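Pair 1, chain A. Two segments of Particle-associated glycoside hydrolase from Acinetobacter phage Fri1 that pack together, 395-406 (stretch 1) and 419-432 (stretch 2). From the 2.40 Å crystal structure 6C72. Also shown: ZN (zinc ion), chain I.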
# COMPACT_ATOMS: atom_id res chain seq x y z
N SER A 395 -14.29 -9.92 8.41
CA SER A 395 -13.05 -10.40 7.82
C SER A 395 -11.97 -9.35 8.02
O SER A 395 -12.26 -8.18 8.31
CB SER A 395 -13.20 -10.69 6.33
OG SER A 395 -13.58 -9.53 5.65
N GLY A 396 -10.74 -9.77 7.82
CA GLY A 396 -9.64 -8.84 7.83
C GLY A 396 -8.34 -9.51 8.20
O GLY A 396 -8.25 -10.73 8.33
N ARG A 397 -7.33 -8.66 8.39
CA ARG A 397 -5.96 -9.05 8.67
C ARG A 397 -5.45 -8.18 9.81
O ARG A 397 -5.46 -6.95 9.72
CB ARG A 397 -5.09 -8.87 7.42
CG ARG A 397 -5.58 -9.67 6.24
CD ARG A 397 -4.75 -9.44 5.01
NE ARG A 397 -3.35 -9.80 5.22
CZ ARG A 397 -2.85 -11.03 5.06
NH1 ARG A 397 -3.63 -12.04 4.69
NH2 ARG A 397 -1.55 -11.25 5.28
N PHE A 398 -5.08 -8.84 10.91
CA PHE A 398 -4.49 -8.23 12.09
C PHE A 398 -3.05 -8.75 12.16
O PHE A 398 -2.79 -9.80 12.73
CB PHE A 398 -5.30 -8.59 13.32
CG PHE A 398 -4.91 -7.85 14.56
CD1 PHE A 398 -5.50 -6.64 14.87
CD2 PHE A 398 -4.00 -8.39 15.46
CE1 PHE A 398 -5.15 -5.96 16.04
CE2 PHE A 398 -3.66 -7.72 16.62
CZ PHE A 398 -4.23 -6.49 16.91
N THR A 399 -2.13 -8.01 11.55
CA THR A 399 -0.79 -8.51 11.28
C THR A 399 0.29 -7.63 11.91
O THR A 399 0.18 -6.39 11.93
CB THR A 399 -0.54 -8.61 9.77
OG1 THR A 399 -0.93 -7.37 9.15
CG2 THR A 399 -1.31 -9.78 9.14
N ASN A 400 1.32 -8.29 12.45
CA ASN A 400 2.54 -7.61 12.86
C ASN A 400 2.27 -6.51 13.88
O ASN A 400 2.93 -5.48 13.87
CB ASN A 400 3.29 -7.05 11.66
CG ASN A 400 3.67 -8.12 10.67
OD1 ASN A 400 3.29 -8.07 9.50
ND2 ASN A 400 4.43 -9.11 11.14
N ASN A 401 1.29 -6.70 14.74
CA ASN A 401 0.99 -5.75 15.79
C ASN A 401 1.54 -6.26 17.11
O ASN A 401 1.81 -7.45 17.28
CB ASN A 401 -0.52 -5.51 15.91
CG ASN A 401 -1.15 -5.13 14.58
OD1 ASN A 401 -0.84 -4.06 14.05
ND2 ASN A 401 -2.01 -6.01 14.02
N THR A 402 1.68 -5.35 18.06
CA THR A 402 2.10 -5.69 19.41
C THR A 402 1.02 -5.25 20.39
O THR A 402 0.54 -4.12 20.33
CB THR A 402 3.46 -5.03 19.74
OG1 THR A 402 4.47 -5.58 18.89
CG2 THR A 402 3.87 -5.24 21.21
N LEU A 403 0.60 -6.16 21.24
CA LEU A 403 -0.25 -5.82 22.37
C LEU A 403 0.66 -5.76 23.60
O LEU A 403 1.11 -6.79 24.10
CB LEU A 403 -1.40 -6.81 22.52
CG LEU A 403 -2.62 -6.50 21.63
CD1 LEU A 403 -2.35 -6.77 20.14
CD2 LEU A 403 -3.86 -7.27 22.08
N TRP A 404 0.96 -4.54 24.06
CA TRP A 404 1.90 -4.39 25.16
C TRP A 404 1.30 -4.84 26.48
O TRP A 404 2.04 -5.23 27.39
CB TRP A 404 2.38 -2.94 25.27
CG TRP A 404 3.28 -2.48 24.14
CD1 TRP A 404 3.02 -1.48 23.23
CD2 TRP A 404 4.58 -2.99 23.81
NE1 TRP A 404 4.08 -1.34 22.36
CE2 TRP A 404 5.04 -2.26 22.69
CE3 TRP A 404 5.38 -4.01 24.34
CZ2 TRP A 404 6.28 -2.51 22.10
CZ3 TRP A 404 6.60 -4.25 23.75
CH2 TRP A 404 7.04 -3.51 22.64
N GLY A 405 -0.03 -4.77 26.62
CA GLY A 405 -0.67 -5.16 27.87
C GLY A 405 -0.28 -4.30 29.05
O GLY A 405 -0.20 -4.80 30.18
N LYS A 406 -0.04 -3.01 28.83
CA LYS A 406 0.31 -2.12 29.93
C LYS A 406 -0.87 -1.91 30.86
O LYS A 406 -0.70 -1.85 32.09
CB LYS A 406 0.82 -0.79 29.39
CG LYS A 406 2.07 -0.93 28.51
CD LYS A 406 2.52 0.39 27.88
CE LYS A 406 3.62 0.15 26.84
NZ LYS A 406 3.87 1.34 25.96
N GLY A 419 -13.78 -16.71 10.85
CA GLY A 419 -12.53 -17.32 10.41
C GLY A 419 -11.82 -16.56 9.33
O GLY A 419 -10.64 -16.83 9.08
N ASP A 420 -12.49 -15.61 8.68
CA ASP A 420 -11.85 -14.77 7.68
C ASP A 420 -11.16 -13.56 8.31
O ASP A 420 -10.71 -12.67 7.58
CB ASP A 420 -12.86 -14.36 6.62
CG ASP A 420 -13.40 -15.56 5.86
OD1 ASP A 420 -12.58 -16.43 5.46
OD2 ASP A 420 -14.64 -15.67 5.68
N PHE A 421 -11.08 -13.51 9.63
CA PHE A 421 -10.26 -12.54 10.36
C PHE A 421 -8.94 -13.23 10.73
O PHE A 421 -8.92 -14.14 11.57
CB PHE A 421 -11.01 -12.04 11.60
CG PHE A 421 -10.35 -10.89 12.32
CD1 PHE A 421 -10.36 -9.61 11.78
CD2 PHE A 421 -9.74 -11.08 13.55
CE1 PHE A 421 -9.76 -8.55 12.45
CE2 PHE A 421 -9.14 -10.02 14.22
CZ PHE A 421 -9.15 -8.74 13.67
N LEU A 422 -7.85 -12.81 10.10
CA LEU A 422 -6.55 -13.47 10.24
C LEU A 422 -5.68 -12.74 11.25
O LEU A 422 -5.44 -11.53 11.12
CB LEU A 422 -5.84 -13.55 8.88
CG LEU A 422 -4.43 -14.16 8.90
CD1 LEU A 422 -4.45 -15.58 9.47
CD2 LEU A 422 -3.84 -14.17 7.50
N ILE A 423 -5.17 -13.49 12.22
CA ILE A 423 -4.32 -12.99 13.29
C ILE A 423 -2.95 -13.65 13.12
O ILE A 423 -2.80 -14.85 13.36
CB ILE A 423 -4.92 -13.27 14.67
CG1 ILE A 423 -6.27 -12.55 14.79
CG2 ILE A 423 -3.94 -12.90 15.80
CD1 ILE A 423 -6.99 -12.79 16.08
N GLU A 424 -1.96 -12.86 12.70
CA GLU A 424 -0.70 -13.41 12.21
C GLU A 424 0.44 -12.42 12.45
O GLU A 424 0.28 -11.22 12.24
CB GLU A 424 -0.83 -13.72 10.72
CG GLU A 424 0.47 -14.01 10.00
CD GLU A 424 0.24 -14.34 8.53
OE1 GLU A 424 -0.02 -13.39 7.75
OE2 GLU A 424 0.29 -15.54 8.16
N GLY A 425 1.60 -12.95 12.84
CA GLY A 425 2.80 -12.15 12.98
C GLY A 425 2.82 -11.19 14.15
O GLY A 425 3.68 -10.31 14.18
N ASN A 426 1.89 -11.32 15.10
CA ASN A 426 1.74 -10.38 16.20
C ASN A 426 2.63 -10.75 17.39
O ASN A 426 3.02 -11.90 17.56
CB ASN A 426 0.28 -10.31 16.63
CG ASN A 426 -0.64 -9.86 15.50
OD1 ASN A 426 -0.73 -8.66 15.21
ND2 ASN A 426 -1.29 -10.81 14.84
N ARG A 427 2.94 -9.74 18.21
CA ARG A 427 3.63 -9.95 19.48
C ARG A 427 2.64 -9.72 20.61
O ARG A 427 2.16 -8.60 20.82
CB ARG A 427 4.83 -9.02 19.62
CG ARG A 427 5.92 -9.35 18.67
CD ARG A 427 7.25 -9.18 19.35
NE ARG A 427 7.35 -7.84 19.89
CZ ARG A 427 8.51 -7.26 20.17
NH1 ARG A 427 9.64 -7.91 19.96
NH2 ARG A 427 8.53 -6.02 20.66
N PHE A 428 2.35 -10.78 21.36
CA PHE A 428 1.38 -10.75 22.44
C PHE A 428 2.13 -10.74 23.77
O PHE A 428 2.60 -11.79 24.23
CB PHE A 428 0.42 -11.94 22.33
CG PHE A 428 -0.51 -11.88 21.13
CD1 PHE A 428 -1.43 -10.85 21.00
CD2 PHE A 428 -0.48 -12.87 20.16
CE1 PHE A 428 -2.30 -10.80 19.90
CE2 PHE A 428 -1.34 -12.83 19.07
CZ PHE A 428 -2.25 -11.80 18.94
N GLN A 429 2.25 -9.57 24.37
CA GLN A 429 2.89 -9.46 25.68
C GLN A 429 1.81 -9.58 26.75
O GLN A 429 0.99 -8.66 26.91
CB GLN A 429 3.66 -8.15 25.85
CG GLN A 429 4.44 -8.13 27.16
CD GLN A 429 5.38 -6.96 27.29
OE1 GLN A 429 6.60 -7.12 27.26
NE2 GLN A 429 4.82 -5.76 27.44
N ASP A 430 1.81 -10.71 27.46
CA ASP A 430 0.88 -11.03 28.53
C ASP A 430 -0.57 -11.11 28.05
O ASP A 430 -1.48 -11.14 28.88
CB ASP A 430 0.95 -10.03 29.70
CG ASP A 430 2.29 -10.05 30.43
OD1 ASP A 430 2.94 -11.11 30.52
OD2 ASP A 430 2.68 -8.99 30.98
N THR A 431 -0.80 -11.14 26.74
CA THR A 431 -2.17 -11.14 26.21
C THR A 431 -2.89 -12.43 26.58
O THR A 431 -2.41 -13.52 26.25
CB THR A 431 -2.15 -10.98 24.69
OG1 THR A 431 -1.26 -9.92 24.33
CG2 THR A 431 -3.56 -10.67 24.18
N THR A 432 -4.03 -12.31 27.25
CA THR A 432 -4.84 -13.47 27.59
C THR A 432 -6.03 -13.58 26.65
O THR A 432 -6.73 -12.59 26.39
CB THR A 432 -5.32 -13.41 29.04
OG1 THR A 432 -6.24 -14.48 29.26
CG2 THR A 432 -6.00 -12.08 29.33
ZN ZN I . 0.78 -14.86 6.00
O HOH W 1 -1.15 -14.17 5.03
O HOH W 2 1.24 -17.26 5.69

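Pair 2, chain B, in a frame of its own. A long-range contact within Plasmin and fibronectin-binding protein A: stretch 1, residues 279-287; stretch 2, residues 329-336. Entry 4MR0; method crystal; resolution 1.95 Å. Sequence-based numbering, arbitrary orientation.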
# COMPACT_ATOMS: atom_id res chain seq x y z
N LEU B 279 3.33 -13.19 2.05
CA LEU B 279 1.92 -13.08 2.39
C LEU B 279 1.75 -12.32 3.69
O LEU B 279 2.43 -12.59 4.67
CB LEU B 279 1.31 -14.48 2.55
CG LEU B 279 -0.14 -14.57 3.05
CD1 LEU B 279 -1.09 -14.01 1.99
CD2 LEU B 279 -0.51 -16.03 3.35
N VAL B 280 0.85 -11.34 3.68
CA VAL B 280 0.50 -10.59 4.88
C VAL B 280 -0.99 -10.94 4.95
O VAL B 280 -1.73 -10.66 4.02
CB VAL B 280 0.69 -9.08 4.68
CG1 VAL B 280 0.17 -8.33 5.90
CG2 VAL B 280 2.19 -8.78 4.49
N ASP B 281 -1.41 -11.58 6.04
CA ASP B 281 -2.79 -12.02 6.15
C ASP B 281 -3.45 -11.78 7.51
O ASP B 281 -2.79 -11.86 8.55
CB ASP B 281 -2.84 -13.52 5.79
CG ASP B 281 -4.26 -14.10 5.76
OD1 ASP B 281 -5.23 -13.36 5.50
OD2 ASP B 281 -4.40 -15.33 5.98
N ASN B 282 -4.74 -11.45 7.48
CA ASN B 282 -5.55 -11.26 8.68
C ASN B 282 -4.92 -10.37 9.76
O ASN B 282 -5.00 -10.67 10.96
CB ASN B 282 -5.89 -12.64 9.25
CG ASN B 282 -6.99 -12.59 10.30
OD1 ASN B 282 -7.95 -11.84 10.17
ND2 ASN B 282 -6.85 -13.41 11.34
N SER B 283 -4.31 -9.27 9.34
CA SER B 283 -3.65 -8.36 10.25
C SER B 283 -4.36 -7.02 10.30
O SER B 283 -5.24 -6.73 9.48
CB SER B 283 -2.19 -8.16 9.84
OG SER B 283 -1.48 -9.38 9.93
N ARG B 284 -3.95 -6.19 11.26
CA ARG B 284 -4.52 -4.87 11.46
C ARG B 284 -3.41 -3.83 11.55
O ARG B 284 -2.45 -3.99 12.31
CB ARG B 284 -5.33 -4.86 12.76
CG ARG B 284 -6.53 -5.80 12.74
CD ARG B 284 -6.79 -6.38 14.13
NE ARG B 284 -5.73 -7.31 14.54
CZ ARG B 284 -5.54 -8.52 14.01
NH1 ARG B 284 -6.34 -8.96 13.04
NH2 ARG B 284 -4.55 -9.28 14.45
N PHE B 285 -3.54 -2.77 10.76
CA PHE B 285 -2.56 -1.70 10.73
C PHE B 285 -3.26 -0.47 11.29
O PHE B 285 -4.00 0.22 10.60
CB PHE B 285 -2.07 -1.48 9.30
CG PHE B 285 -1.34 -2.67 8.75
CD1 PHE B 285 -2.04 -3.80 8.32
CD2 PHE B 285 0.04 -2.70 8.74
CE1 PHE B 285 -1.37 -4.94 7.89
CE2 PHE B 285 0.73 -3.84 8.31
CZ PHE B 285 0.02 -4.96 7.89
N LEU B 286 -3.00 -0.22 12.57
CA LEU B 286 -3.63 0.87 13.28
C LEU B 286 -2.78 2.09 13.63
O LEU B 286 -1.92 2.03 14.52
CB LEU B 286 -4.25 0.32 14.57
CG LEU B 286 -5.05 -0.98 14.44
CD1 LEU B 286 -5.54 -1.42 15.81
CD2 LEU B 286 -6.23 -0.77 13.48
N GLY B 287 -3.04 3.19 12.93
CA GLY B 287 -2.36 4.44 13.22
C GLY B 287 -0.97 4.72 12.68
O GLY B 287 -0.06 3.88 12.71
N VAL B 329 3.37 -11.32 -4.25
CA VAL B 329 3.11 -10.72 -2.95
C VAL B 329 1.60 -10.58 -2.82
O VAL B 329 0.94 -10.06 -3.72
CB VAL B 329 3.76 -9.33 -2.83
CG1 VAL B 329 3.54 -8.77 -1.43
CG2 VAL B 329 5.25 -9.42 -3.14
N THR B 330 1.06 -11.04 -1.70
CA THR B 330 -0.38 -10.97 -1.47
C THR B 330 -0.67 -10.38 -0.10
O THR B 330 -0.16 -10.86 0.92
CB THR B 330 -1.05 -12.38 -1.52
OG1 THR B 330 -0.83 -12.99 -2.80
CG2 THR B 330 -2.57 -12.26 -1.31
N ILE B 331 -1.49 -9.33 -0.09
CA ILE B 331 -1.92 -8.69 1.15
C ILE B 331 -3.40 -9.02 1.14
O ILE B 331 -4.09 -8.69 0.18
CB ILE B 331 -1.75 -7.15 1.09
CG1 ILE B 331 -0.35 -6.79 0.58
CG2 ILE B 331 -1.96 -6.55 2.48
CD1 ILE B 331 0.79 -7.28 1.47
N GLN B 332 -3.91 -9.65 2.19
CA GLN B 332 -5.33 -10.02 2.19
C GLN B 332 -5.97 -10.08 3.56
O GLN B 332 -5.30 -10.26 4.57
CB GLN B 332 -5.49 -11.38 1.53
CG GLN B 332 -4.70 -12.49 2.22
CD GLN B 332 -4.99 -13.86 1.65
OE1 GLN B 332 -5.14 -14.03 0.44
NE2 GLN B 332 -5.04 -14.86 2.53
N ASN B 333 -7.30 -9.95 3.57
CA ASN B 333 -8.11 -10.03 4.78
C ASN B 333 -7.60 -9.18 5.94
O ASN B 333 -7.78 -9.55 7.11
CB ASN B 333 -8.20 -11.49 5.23
CG ASN B 333 -8.52 -12.43 4.08
OD1 ASN B 333 -9.38 -12.14 3.25
ND2 ASN B 333 -7.82 -13.56 4.02
N SER B 334 -7.00 -8.04 5.63
CA SER B 334 -6.47 -7.19 6.67
C SER B 334 -7.18 -5.86 6.78
O SER B 334 -7.83 -5.40 5.84
CB SER B 334 -4.97 -6.98 6.44
OG SER B 334 -4.29 -8.22 6.51
N TYR B 335 -7.06 -5.24 7.95
CA TYR B 335 -7.71 -3.97 8.22
C TYR B 335 -6.70 -2.84 8.37
O TYR B 335 -5.65 -3.00 8.99
CB TYR B 335 -8.57 -4.11 9.48
CG TYR B 335 -9.17 -2.82 9.98
CD1 TYR B 335 -8.41 -1.92 10.72
CD2 TYR B 335 -10.50 -2.50 9.70
CE1 TYR B 335 -8.95 -0.72 11.17
CE2 TYR B 335 -11.06 -1.30 10.15
CZ TYR B 335 -10.28 -0.42 10.88
OH TYR B 335 -10.80 0.78 11.31
N PHE B 336 -7.04 -1.69 7.79
CA PHE B 336 -6.18 -0.52 7.85
C PHE B 336 -6.97 0.69 8.35
O PHE B 336 -7.99 1.05 7.76
CB PHE B 336 -5.59 -0.23 6.47
CG PHE B 336 -4.82 -1.38 5.89
CD1 PHE B 336 -5.49 -2.51 5.40
CD2 PHE B 336 -3.43 -1.35 5.84
CE1 PHE B 336 -4.78 -3.59 4.88
CE2 PHE B 336 -2.71 -2.43 5.32
CZ PHE B 336 -3.38 -3.55 4.84

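The sharpest difference lies at the bend, where the strands of both stretches are interrupted and one side chain of stretch 2 bonds across to stretch 1. In pair 1 the amide of Asn A426 does this work from both its ends: ND2 donates to Phe A398 O at 2.8 Å, and OD1 accepts from Asn A401 N at 2.9 Å. In pair 2 the matching residue is Ser B334, whose shorter side chain meets the equivalent backbone amide, with Ser B283 N donating to Ser B334 OG at 3.0 Å. That hydroxyl in turn donates to Gln B332 O at 3.0 Å, within its own stretch, rather than reaching across to a carbonyl as the asparagine does.

Around this bend the backbones are nearly identical, superposing at 0.3 Å over 14 central residues. Each pair is a parallel ladder in two short runs. Phe A398 N bonds to Leu A422 O at 2.7 Å, as Val B280 N bonds to Thr B330 O at 3.0 Å; beyond the bend, Arg A427 N reaches Asn A401 O at 2.7 Å and Tyr B335 N reaches Ser B283 O at 2.8 Å. The bend residues Asn A400 and Asn B282 match, both with positive phi, as do Gly A425 and Asn B333.

That last match carries a rule. An ideal CB on Gly A425 would fall 2.7 Å from Asn A400 ND2, a clash. Asn B333 does carry a side chain there; Asn B282 has chi1 t where Asn A400 has m, and its amide lies clear of Asn B333 CB. Positive phi at Gly A425 favours glycine in any case. Asn B333 uses the room to donate from ND2 to Asp B281 OD1 at 3.0 Å, and the same oxygen also accepts a weak bond from Gln B332 NE2 at 3.3 Å.

On the same face, Glu A424, the match of Gln B332, turns to metal instead: its OE1 and OE2 bind zinc at 2.4 and 2.3 Å, and a water on that zinc accepts from Arg A397 NH2 at 3.0 Å.

The other face is filled with apolar groups in both. Phe A398 CB packs on Ile A423 CG1 at 4.3 Å; the smaller Val B280 meets Ile B331 more closely, CG2 to CD1 at 3.7 Å. At the second bridge past the bend, Leu A403 CD1 lies 4.0 Å from Phe A428 CE1. Phe B285 matches that leucine, and its ring lies nearly parallel to that of Phe B336, at 5°, but slid so far that the two barely overlap.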